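PDB 4ESB: transcriptional regulator, PadR family from Bacillus cereus, which probably binds DNA through a winged helix-turn-helix fold and regulates transcription as a PadR-family dimer. Local coordinates for residues Glu11-Gly25 and Arg71-Leu84. Numbering follows the deposited sequence.
Sequences EGCILYIISQEEVYG and RKYYHITDKGLEQL. With GOL (glycerol), chain E; SO4 (sulfate ion), chain B; GOL (glycerol), chain F.
Tyr-74 N donates to Val-23 O over 2.9 Å, a nearly straight bond that makes these two residues an antiparallel hydrogen-bonded pair, a slight pairing of the weakly bonded strand 23-24 with strand 71-76, which helix 11-20 crosses at 101°. Beyond this bond Tyr-24 meets Arg-71 at one face and Tyr-73 at its edge. Arg-71 CG lies anti to the carbonyl carbon and the chain runs on extended, carrying CD over the Tyr-24 ring, 3.4 Å from its centroid; the guanidinium stacks off-centre on the same ring, planes 16° apart. An aliphatic CD and a flat cationic end suit arginine to an aromatic face; NH1 also donates to a sulfate, probably from the crystallisation liquor. The Tyr-24 edge is turned toward the face of Tyr-73 in an offset edge-to-face pair (planes at 83°). Further along, beta-branched Ile-18 lays CG2 against Tyr-74 O and touches Tyr-74 CB with CD1. Between the helices Leu-84 is a knob: Gly-12, without a side chain, and small Ser-19 leave room, while Leu-15 CB and Tyr-16 CB wall in CD1. Ser-19 OG donates to Tyr-16 O, back along its own helix. Leu-15 CD2 meets Ile-76 CD1 at 4.1 Å. Strands 58-64 and 70-76 pair as the wing of this winged-helix domain, Met-52 of helix 42-54 packs on Leu-15, Leu-28 of helix 25-34 touches Val-23, and Leu-102 of the second subunit packs on Tyr-16.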
ATOM      1  N   GLU A  11      -7.746  -6.714   1.247  1.00 47.30           N
ATOM      2  CA  GLU A  11      -9.149  -6.682   0.849  1.00 39.07           C
ATOM      3  C   GLU A  11      -9.273  -6.735  -0.671  1.00 38.42           C
ATOM      4  O   GLU A  11     -10.131  -7.433  -1.209  1.00 44.50           O
ATOM      5  CB  GLU A  11      -9.827  -5.422   1.394  1.00 45.17           C
ATOM      6  CG  GLU A  11     -11.292  -5.281   1.008  1.00 55.02           C
ATOM      7  CD  GLU A  11     -12.056  -4.356   1.938  1.00 52.14           C
ATOM      8  OE1 GLU A  11     -11.461  -3.879   2.925  1.00 62.02           O
ATOM      9  OE2 GLU A  11     -13.254  -4.108   1.683  1.00 62.77           O
ATOM     10  N   GLY A  12      -8.403  -6.001  -1.356  1.00 35.79           N
ATOM     11  CA  GLY A  12      -8.416  -5.954  -2.808  1.00 38.90           C
ATOM     12  C   GLY A  12      -8.013  -7.268  -3.449  1.00 40.75           C
ATOM     13  O   GLY A  12      -8.571  -7.668  -4.470  1.00 42.33           O
ATOM     14  N   CYS A  13      -7.040  -7.945  -2.851  1.00 44.28           N
ATOM     15  CA  CYS A  13      -6.561  -9.215  -3.387  1.00 36.13           C
ATOM     16  C   CYS A  13      -7.581 -10.318  -3.130  1.00 33.21           C
ATOM     17  O   CYS A  13      -7.708 -11.257  -3.911  1.00 34.87           O
ATOM     18  CB  CYS A  13      -5.212  -9.581  -2.771  1.00 38.56           C
ATOM     19  SG  CYS A  13      -3.861  -8.504  -3.308  1.00 41.95           S
ATOM     20  N   ILE A  14      -8.302 -10.195  -2.023  1.00 31.06           N
ATOM     21  CA  ILE A  14      -9.402 -11.099  -1.722  1.00 33.36           C
ATOM     22  C   ILE A  14     -10.529 -10.932  -2.743  1.00 44.55           C
ATOM     23  O   ILE A  14     -11.098 -11.917  -3.215  1.00 46.81           O
ATOM     24  CB  ILE A  14      -9.943 -10.872  -0.296  1.00 35.46           C
ATOM     25  CG1 ILE A  14      -9.023 -11.556   0.714  1.00 34.18           C
ATOM     26  CG2 ILE A  14     -11.366 -11.406  -0.161  1.00 32.63           C
ATOM     27  CD1 ILE A  14      -9.424 -11.358   2.159  1.00 37.19           C
ATOM     28  N   LEU A  15     -10.850  -9.688  -3.089  1.00 41.77           N
ATOM     29  CA  LEU A  15     -11.870  -9.433  -4.100  1.00 38.34           C
ATOM     30  C   LEU A  15     -11.428  -9.982  -5.449  1.00 41.68           C
ATOM     31  O   LEU A  15     -12.231 -10.571  -6.174  1.00 38.30           O
ATOM     32  CB  LEU A  15     -12.170  -7.938  -4.227  1.00 40.91           C
ATOM     33  CG  LEU A  15     -12.923  -7.271  -3.073  1.00 45.48           C
ATOM     34  CD1 LEU A  15     -13.007  -5.771  -3.304  1.00 37.01           C
ATOM     35  CD2 LEU A  15     -14.315  -7.863  -2.915  1.00 40.78           C
ATOM     36  N   TYR A  16     -10.154  -9.794  -5.786  1.00 36.61           N
ATOM     37  CA  TYR A  16      -9.642 -10.300  -7.054  1.00 33.36           C
ATOM     38  C   TYR A  16      -9.830 -11.805  -7.141  1.00 36.77           C
ATOM     39  O   TYR A  16     -10.359 -12.322  -8.123  1.00 47.81           O
ATOM     40  CB  TYR A  16      -8.160  -9.976  -7.232  1.00 31.03           C
ATOM     41  CG  TYR A  16      -7.614 -10.550  -8.517  1.00 41.29           C
ATOM     42  CD1 TYR A  16      -7.900  -9.956  -9.739  1.00 46.82           C
ATOM     43  CD2 TYR A  16      -6.836 -11.701  -8.513  1.00 46.88           C
ATOM     44  CE1 TYR A  16      -7.416 -10.483 -10.920  1.00 49.13           C
ATOM     45  CE2 TYR A  16      -6.347 -12.234  -9.690  1.00 42.54           C
ATOM     46  CZ  TYR A  16      -6.641 -11.622 -10.890  1.00 57.73           C
ATOM     47  OH  TYR A  16      -6.157 -12.150 -12.063  1.00 73.91           O
ATOM     48  N   ILE A  17      -9.385 -12.503  -6.102  1.00 47.22           N
ATOM     49  CA  ILE A  17      -9.432 -13.958  -6.076  1.00 38.05           C
ATOM     50  C   ILE A  17     -10.867 -14.461  -6.170  1.00 35.97           C
ATOM     51  O   ILE A  17     -11.168 -15.344  -6.973  1.00 39.03           O
ATOM     52  CB  ILE A  17      -8.760 -14.509  -4.804  1.00 38.74           C
ATOM     53  CG1 ILE A  17      -7.238 -14.421  -4.944  1.00 34.17           C
ATOM     54  CG2 ILE A  17      -9.178 -15.951  -4.554  1.00 35.04           C
ATOM     55  CD1 ILE A  17      -6.494 -14.451  -3.629  1.00 48.03           C
ATOM     56  N   ILE A  18     -11.751 -13.895  -5.354  1.00 39.29           N
ATOM     57  CA  ILE A  18     -13.154 -14.294  -5.358  1.00 40.64           C
ATOM     58  C   ILE A  18     -13.825 -13.964  -6.690  1.00 39.50           C
ATOM     59  O   ILE A  18     -14.721 -14.684  -7.130  1.00 39.64           O
ATOM     60  CB  ILE A  18     -13.937 -13.625  -4.211  1.00 36.52           C
ATOM     61  CG1 ILE A  18     -13.397 -14.099  -2.856  1.00 33.64           C
ATOM     62  CG2 ILE A  18     -15.421 -13.944  -4.326  1.00 28.61           C
ATOM     63  CD1 ILE A  18     -14.197 -13.620  -1.661  1.00 35.26           C
ATOM     64  N   SER A  19     -13.392 -12.880  -7.330  1.00 39.53           N
ATOM     65  CA  SER A  19     -13.974 -12.476  -8.608  1.00 37.03           C
ATOM     66  C   SER A  19     -13.656 -13.503  -9.688  1.00 43.48           C
ATOM     67  O   SER A  19     -14.392 -13.639 -10.667  1.00 49.01           O
ATOM     68  CB  SER A  19     -13.481 -11.083  -9.028  1.00 41.46           C
ATOM     69  OG  SER A  19     -12.222 -11.121  -9.683  1.00 42.08           O
ATOM     70  N   GLN A  20     -12.563 -14.231  -9.496  1.00 47.27           N
ATOM     71  CA  GLN A  20     -12.085 -15.173 -10.499  1.00 35.95           C
ATOM     72  C   GLN A  20     -12.590 -16.588 -10.250  1.00 35.62           C
ATOM     73  O   GLN A  20     -12.680 -17.389 -11.180  1.00 37.36           O
ATOM     74  CB  GLN A  20     -10.556 -15.161 -10.554  1.00 37.75           C
ATOM     75  CG  GLN A  20      -9.972 -13.867 -11.101  1.00 46.51           C
ATOM     76  CD  GLN A  20     -10.411 -13.590 -12.529  1.00 67.25           C
ATOM     77  OE1 GLN A  20     -10.341 -14.466 -13.392  1.00 66.77           O
ATOM     78  NE2 GLN A  20     -10.872 -12.368 -12.783  1.00 57.74           N
ATOM     79  N   GLU A  21     -12.927 -16.895  -9.001  1.00 44.10           N
ATOM     80  CA  GLU A  21     -13.415 -18.224  -8.656  1.00 45.97           C
ATOM     81  C   GLU A  21     -14.159 -18.237  -7.323  1.00 44.62           C
ATOM     82  O   GLU A  21     -13.666 -17.736  -6.315  1.00 46.37           O
ATOM     83  CB  GLU A  21     -12.252 -19.217  -8.591  1.00 46.68           C
ATOM     84  CG  GLU A  21     -12.686 -20.644  -8.299  1.00 65.57           C
ATOM     85  CD  GLU A  21     -11.530 -21.527  -7.869  1.00 80.87           C
ATOM     86  OE1 GLU A  21     -10.382 -21.036  -7.839  1.00 61.36           O
ATOM     87  OE2 GLU A  21     -11.770 -22.713  -7.556  1.00 72.37           O
ATOM     88  N   GLU A  22     -15.355 -18.813  -7.336  1.00 47.21           N
ATOM     89  CA  GLU A  22     -16.095 -19.081  -6.110  1.00 48.19           C
ATOM     90  C   GLU A  22     -15.247 -19.955  -5.195  1.00 42.30           C
ATOM     91  O   GLU A  22     -14.831 -21.044  -5.587  1.00 44.83           O
ATOM     92  CB  GLU A  22     -17.403 -19.808  -6.428  1.00 38.28           C
ATOM     93  CG  GLU A  22     -18.658 -19.068  -6.017  1.00 48.21           C
ATOM     94  CD  GLU A  22     -19.904 -19.906  -6.204  1.00 49.19           C
ATOM     95  OE1 GLU A  22     -19.935 -20.735  -7.139  1.00 53.65           O
ATOM     96  OE2 GLU A  22     -20.853 -19.742  -5.409  1.00 60.07           O
ATOM     97  N   VAL A  23     -14.999 -19.488  -3.978  1.00 40.44           N
ATOM     98  CA  VAL A  23     -14.172 -20.236  -3.032  1.00 47.09           C
ATOM     99  C   VAL A  23     -14.756 -20.227  -1.623  1.00 40.47           C
ATOM    100  O   VAL A  23     -15.391 -19.254  -1.215  1.00 38.55           O
ATOM    101  CB  VAL A  23     -12.744 -19.660  -2.955  1.00 34.49           C
ATOM    102  CG1 VAL A  23     -12.011 -19.860  -4.278  1.00 42.25           C
ATOM    103  CG2 VAL A  23     -12.782 -18.188  -2.559  1.00 33.46           C
ATOM    104  N   TYR A  24     -14.538 -21.311  -0.882  1.00 40.98           N
ATOM    105  CA  TYR A  24     -14.903 -21.334   0.532  1.00 36.38           C
ATOM    106  C   TYR A  24     -13.725 -20.876   1.385  1.00 36.40           C
ATOM    107  O   TYR A  24     -12.606 -20.740   0.888  1.00 39.11           O
ATOM    108  CB  TYR A  24     -15.450 -22.703   0.982  1.00 40.37           C
ATOM    109  CG  TYR A  24     -14.555 -23.914   0.773  1.00 41.29           C
ATOM    110  CD1 TYR A  24     -14.400 -24.484  -0.483  1.00 47.33           C
ATOM    111  CD2 TYR A  24     -13.911 -24.517   1.846  1.00 46.91           C
ATOM    112  CE1 TYR A  24     -13.601 -25.599  -0.670  1.00 47.97           C
ATOM    113  CE2 TYR A  24     -13.113 -25.635   1.669  1.00 39.67           C
ATOM    114  CZ  TYR A  24     -12.963 -26.171   0.412  1.00 54.21           C
ATOM    115  OH  TYR A  24     -12.168 -27.283   0.236  1.00 44.89           O
ATOM    116  N   GLY A  25     -13.990 -20.622   2.662  1.00 37.95           N
ATOM    117  CA  GLY A  25     -13.030 -19.977   3.541  1.00 44.15           C
ATOM    118  C   GLY A  25     -11.632 -20.566   3.511  1.00 42.39           C
ATOM    119  O   GLY A  25     -10.651 -19.843   3.334  1.00 36.14           O
ATOM    120  N   ARG A  71     -20.771 -26.544   1.313  1.00 59.23           N
ATOM    121  CA  ARG A  71     -19.876 -25.553   1.890  1.00 48.40           C
ATOM    122  C   ARG A  71     -20.408 -24.152   1.617  1.00 49.43           C
ATOM    123  O   ARG A  71     -21.267 -23.961   0.757  1.00 56.95           O
ATOM    124  CB  ARG A  71     -18.480 -25.699   1.287  1.00 48.20           C
ATOM    125  CG  ARG A  71     -17.846 -27.065   1.499  1.00 43.98           C
ATOM    126  CD  ARG A  71     -16.475 -27.145   0.844  1.00 40.15           C
ATOM    127  NE  ARG A  71     -15.859 -28.459   1.004  1.00 60.37           N
ATOM    128  CZ  ARG A  71     -15.277 -28.886   2.122  1.00 49.95           C
ATOM    129  NH1 ARG A  71     -15.233 -28.109   3.197  1.00 37.17           N
ATOM    130  NH2 ARG A  71     -14.743 -30.097   2.167  1.00 57.85           N
ATOM    131  N   LYS A  72     -19.890 -23.175   2.352  1.00 46.69           N
ATOM    132  CA  LYS A  72     -20.277 -21.784   2.160  1.00 47.91           C
ATOM    133  C   LYS A  72     -19.303 -21.095   1.207  1.00 48.96           C
ATOM    134  O   LYS A  72     -18.260 -20.591   1.626  1.00 39.57           O
ATOM    135  CB  LYS A  72     -20.327 -21.059   3.508  1.00 39.62           C
ATOM    136  CG  LYS A  72     -20.722 -19.593   3.423  1.00 42.22           C
ATOM    137  CD  LYS A  72     -21.174 -19.060   4.779  1.00 43.73           C
ATOM    138  CE  LYS A  72     -21.392 -17.555   4.742  1.00 65.37           C
ATOM    139  NZ  LYS A  72     -21.392 -16.940   6.101  1.00 67.27           N
ATOM    140  N   TYR A  73     -19.651 -21.086  -0.078  1.00 45.63           N
ATOM    141  CA  TYR A  73     -18.814 -20.476  -1.105  1.00 45.61           C
ATOM    142  C   TYR A  73     -19.116 -18.987  -1.217  1.00 37.24           C
ATOM    143  O   TYR A  73     -20.273 -18.577  -1.156  1.00 45.66           O
ATOM    144  CB  TYR A  73     -19.059 -21.140  -2.461  1.00 46.07           C
ATOM    145  CG  TYR A  73     -18.498 -22.540  -2.591  1.00 37.88           C
ATOM    146  CD1 TYR A  73     -17.197 -22.750  -3.027  1.00 41.87           C
ATOM    147  CD2 TYR A  73     -19.274 -23.651  -2.289  1.00 38.80           C
ATOM    148  CE1 TYR A  73     -16.681 -24.028  -3.155  1.00 46.60           C
ATOM    149  CE2 TYR A  73     -18.769 -24.932  -2.414  1.00 46.76           C
ATOM    150  CZ  TYR A  73     -17.472 -25.115  -2.846  1.00 47.01           C
ATOM    151  OH  TYR A  73     -16.964 -26.387  -2.971  1.00 65.24           O
ATOM    152  N   TYR A  74     -18.072 -18.183  -1.394  1.00 41.87           N
ATOM    153  CA  TYR A  74     -18.235 -16.740  -1.532  1.00 38.90           C
ATOM    154  C   TYR A  74     -18.135 -16.315  -2.992  1.00 45.11           C
ATOM    155  O   TYR A  74     -17.271 -16.793  -3.729  1.00 40.30           O
ATOM    156  CB  TYR A  74     -17.169 -15.993  -0.727  1.00 44.60           C
ATOM    157  CG  TYR A  74     -17.243 -16.202   0.768  1.00 48.62           C
ATOM    158  CD1 TYR A  74     -18.137 -15.478   1.546  1.00 37.85           C
ATOM    159  CD2 TYR A  74     -16.406 -17.110   1.403  1.00 40.81           C
ATOM    160  CE1 TYR A  74     -18.202 -15.661   2.912  1.00 45.94           C
ATOM    161  CE2 TYR A  74     -16.464 -17.300   2.770  1.00 45.84           C
ATOM    162  CZ  TYR A  74     -17.364 -16.573   3.520  1.00 47.89           C
ATOM    163  OH  TYR A  74     -17.426 -16.758   4.881  1.00 43.47           O
ATOM    164  N   HIS A  75     -19.026 -15.421  -3.407  1.00 51.69           N
ATOM    165  CA  HIS A  75     -18.916 -14.788  -4.716  1.00 40.05           C
ATOM    166  C   HIS A  75     -18.996 -13.274  -4.570  1.00 32.85           C
ATOM    167  O   HIS A  75     -19.476 -12.760  -3.562  1.00 37.25           O
ATOM    168  CB  HIS A  75     -19.998 -15.295  -5.674  1.00 36.46           C
ATOM    169  CG  HIS A  75     -21.392 -14.924  -5.269  1.00 34.91           C
ATOM    170  ND1 HIS A  75     -21.866 -13.633  -5.330  1.00 44.72           N
ATOM    171  CD2 HIS A  75     -22.415 -15.682  -4.806  1.00 38.65           C
ATOM    172  CE1 HIS A  75     -23.124 -13.610  -4.917  1.00 41.64           C
ATOM    173  NE2 HIS A  75     -23.478 -14.839  -4.595  1.00 39.39           N
ATOM    174  N   ILE A  76     -18.526 -12.571  -5.593  1.00 36.43           N
ATOM    175  CA  ILE A  76     -18.420 -11.117  -5.568  1.00 44.44           C
ATOM    176  C   ILE A  76     -19.717 -10.482  -6.057  1.00 41.30           C
ATOM    177  O   ILE A  76     -20.372 -11.010  -6.958  1.00 35.05           O
ATOM    178  CB  ILE A  76     -17.244 -10.647  -6.455  1.00 39.00           C
ATOM    179  CG1 ILE A  76     -16.837  -9.213  -6.116  1.00 37.55           C
ATOM    180  CG2 ILE A  76     -17.596 -10.784  -7.936  1.00 39.18           C
ATOM    181  CD1 ILE A  76     -15.507  -8.808  -6.731  1.00 34.77           C
ATOM    182  N   THR A  77     -20.094  -9.361  -5.451  1.00 42.37           N
ATOM    183  CA  THR A  77     -21.280  -8.622  -5.878  1.00 44.94           C
ATOM    184  C   THR A  77     -20.893  -7.588  -6.926  1.00 39.58           C
ATOM    185  O   THR A  77     -19.708  -7.357  -7.172  1.00 43.34           O
ATOM    186  CB  THR A  77     -21.960  -7.887  -4.704  1.00 34.75           C
ATOM    187  OG1 THR A  77     -21.105  -6.843  -4.220  1.00 32.45           O
ATOM    188  CG2 THR A  77     -22.284  -8.854  -3.571  1.00 43.93           C
ATOM    189  N   ASP A  78     -21.891  -6.966  -7.546  1.00 47.61           N
ATOM    190  CA  ASP A  78     -21.634  -5.902  -8.509  1.00 39.70           C
ATOM    191  C   ASP A  78     -20.881  -4.761  -7.833  1.00 34.36           C
ATOM    192  O   ASP A  78     -19.917  -4.226  -8.379  1.00 35.08           O
ATOM    193  CB  ASP A  78     -22.941  -5.384  -9.105  1.00 41.77           C
ATOM    194  CG  ASP A  78     -22.748  -4.116  -9.914  1.00 42.91           C
ATOM    195  OD1 ASP A  78     -22.186  -4.196 -11.027  1.00 43.32           O
ATOM    196  OD2 ASP A  78     -23.158  -3.037  -9.434  1.00 40.91           O
ATOM    197  N   LYS A  79     -21.336  -4.392  -6.642  1.00 33.50           N
ATOM    198  CA  LYS A  79     -20.668  -3.366  -5.853  1.00 38.42           C
ATOM    199  C   LYS A  79     -19.213  -3.758  -5.600  1.00 45.78           C
ATOM    200  O   LYS A  79     -18.314  -2.922  -5.667  1.00 46.28           O
ATOM    201  CB  LYS A  79     -21.392  -3.167  -4.520  1.00 39.26           C
ATOM    202  CG  LYS A  79     -20.755  -2.122  -3.619  1.00 40.62           C
ATOM    203  CD  LYS A  79     -21.508  -1.984  -2.305  1.00 46.61           C
ATOM    204  CE  LYS A  79     -20.803  -1.021  -1.361  1.00 45.14           C
ATOM    205  NZ  LYS A  79     -21.427  -1.001  -0.009  1.00 47.93           N
ATOM    206  N   GLY A  80     -18.993  -5.037  -5.312  1.00 49.11           N
ATOM    207  CA  GLY A  80     -17.659  -5.544  -5.052  1.00 39.49           C
ATOM    208  C   GLY A  80     -16.767  -5.472  -6.278  1.00 45.07           C
ATOM    209  O   GLY A  80     -15.572  -5.189  -6.171  1.00 42.99           O
ATOM    210  N   LEU A  81     -17.348  -5.732  -7.445  1.00 37.85           N
ATOM    211  CA  LEU A  81     -16.612  -5.663  -8.703  1.00 37.97           C
ATOM    212  C   LEU A  81     -16.213  -4.228  -9.026  1.00 38.27           C
ATOM    213  O   LEU A  81     -15.097  -3.973  -9.474  1.00 42.87           O
ATOM    214  CB  LEU A  81     -17.451  -6.233  -9.848  1.00 44.55           C
ATOM    215  CG  LEU A  81     -17.598  -7.755  -9.885  1.00 45.67           C
ATOM    216  CD1 LEU A  81     -18.840  -8.136 -10.670  1.00 41.36           C
ATOM    217  CD2 LEU A  81     -16.363  -8.402 -10.491  1.00 36.59           C
ATOM    218  N   GLU A  82     -17.130  -3.291  -8.808  1.00 44.96           N
ATOM    219  CA  GLU A  82     -16.834  -1.880  -9.025  1.00 55.87           C
ATOM    220  C   GLU A  82     -15.604  -1.496  -8.218  1.00 50.12           C
ATOM    221  O   GLU A  82     -14.683  -0.851  -8.717  1.00 52.00           O
ATOM    222  CB  GLU A  82     -18.012  -1.008  -8.589  1.00 46.27           C
ATOM    223  CG  GLU A  82     -19.073  -0.803  -9.650  1.00 59.13           C
ATOM    224  CD  GLU A  82     -20.357  -0.231  -9.080  1.00 79.12           C
ATOM    225  OE1 GLU A  82     -20.356   0.169  -7.895  1.00 55.21           O
ATOM    226  OE2 GLU A  82     -21.369  -0.187  -9.813  1.00 72.83           O
ATOM    227  N   GLN A  83     -15.606  -1.910  -6.958  1.00 47.70           N
ATOM    228  CA  GLN A  83     -14.549  -1.555  -6.024  1.00 51.27           C
ATOM    229  C   GLN A  83     -13.248  -2.268  -6.377  1.00 47.87           C
ATOM    230  O   GLN A  83     -12.162  -1.734  -6.160  1.00 42.74           O
ATOM    231  CB  GLN A  83     -14.980  -1.903  -4.598  1.00 47.76           C
ATOM    232  CG  GLN A  83     -14.069  -1.348  -3.513  1.00 71.36           C
ATOM    233  CD  GLN A  83     -14.713  -1.388  -2.139  1.00 84.82           C
ATOM    234  OE1 GLN A  83     -15.893  -1.065  -1.987  1.00 74.46           O
ATOM    235  NE2 GLN A  83     -13.943  -1.790  -1.131  1.00 71.27           N
ATOM    236  N   LEU A  84     -13.364  -3.472  -6.928  1.00 39.39           N
ATOM    237  CA  LEU A  84     -12.196  -4.207  -7.395  1.00 37.67           C
ATOM    238  C   LEU A  84     -11.504  -3.439  -8.515  1.00 40.52           C
ATOM    239  O   LEU A  84     -10.276  -3.389  -8.575  1.00 46.01           O
ATOM    240  CB  LEU A  84     -12.592  -5.605  -7.874  1.00 37.46           C
ATOM    241  CG  LEU A  84     -11.493  -6.412  -8.572  1.00 36.53           C
ATOM    242  CD1 LEU A  84     -10.296  -6.623  -7.650  1.00 43.06           C
ATOM    243  CD2 LEU A  84     -12.037  -7.746  -9.055  1.00 40.90           C
TER
HETATM  244  C1  GOL E 204     -17.223 -15.026  -9.268  1.00 52.56           C
HETATM  245  O1  GOL E 204     -17.398 -14.733  -7.901  1.00 45.56           O
HETATM  246  C2  GOL E 204     -17.708 -16.436  -9.583  1.00 52.80           C
HETATM  247  O2  GOL E 204     -16.624 -17.335  -9.626  1.00 71.11           O
HETATM  248  C3  GOL E 204     -18.404 -16.401 -10.934  1.00 68.60           C
HETATM  249  O3  GOL E 204     -19.198 -17.551 -11.114  1.00 75.37           O
HETATM  250  S   SO4 B 201     -17.021 -24.502   4.897  1.00 42.31           S
HETATM  251  O1  SO4 B 201     -16.387 -25.738   4.452  1.00 48.71           O
HETATM  252  O2  SO4 B 201     -17.977 -24.796   5.963  1.00 53.72           O
HETATM  253  O3  SO4 B 201     -16.005 -23.578   5.392  1.00 43.30           O
HETATM  254  O4  SO4 B 201     -17.720 -23.884   3.783  1.00 52.87           O
HETATM  255  C1  GOL F 205     -14.295 -30.580  -2.483  1.00105.28           C
HETATM  256  O1  GOL F 205     -14.914 -30.721  -1.222  1.00 89.34           O
HETATM  257  C2  GOL F 205     -13.948 -29.112  -2.716  1.00100.22           C
HETATM  258  O2  GOL F 205     -12.635 -28.850  -2.276  1.00 80.63           O
HETATM  259  C3  GOL F 205     -14.074 -28.772  -4.198  1.00 92.18           C
HETATM  260  O3  GOL F 205     -14.323 -27.391  -4.350  1.00 71.28           O
HETATM  261  O   HOH W   1     -16.426 -20.863   4.015  1.00 41.06           O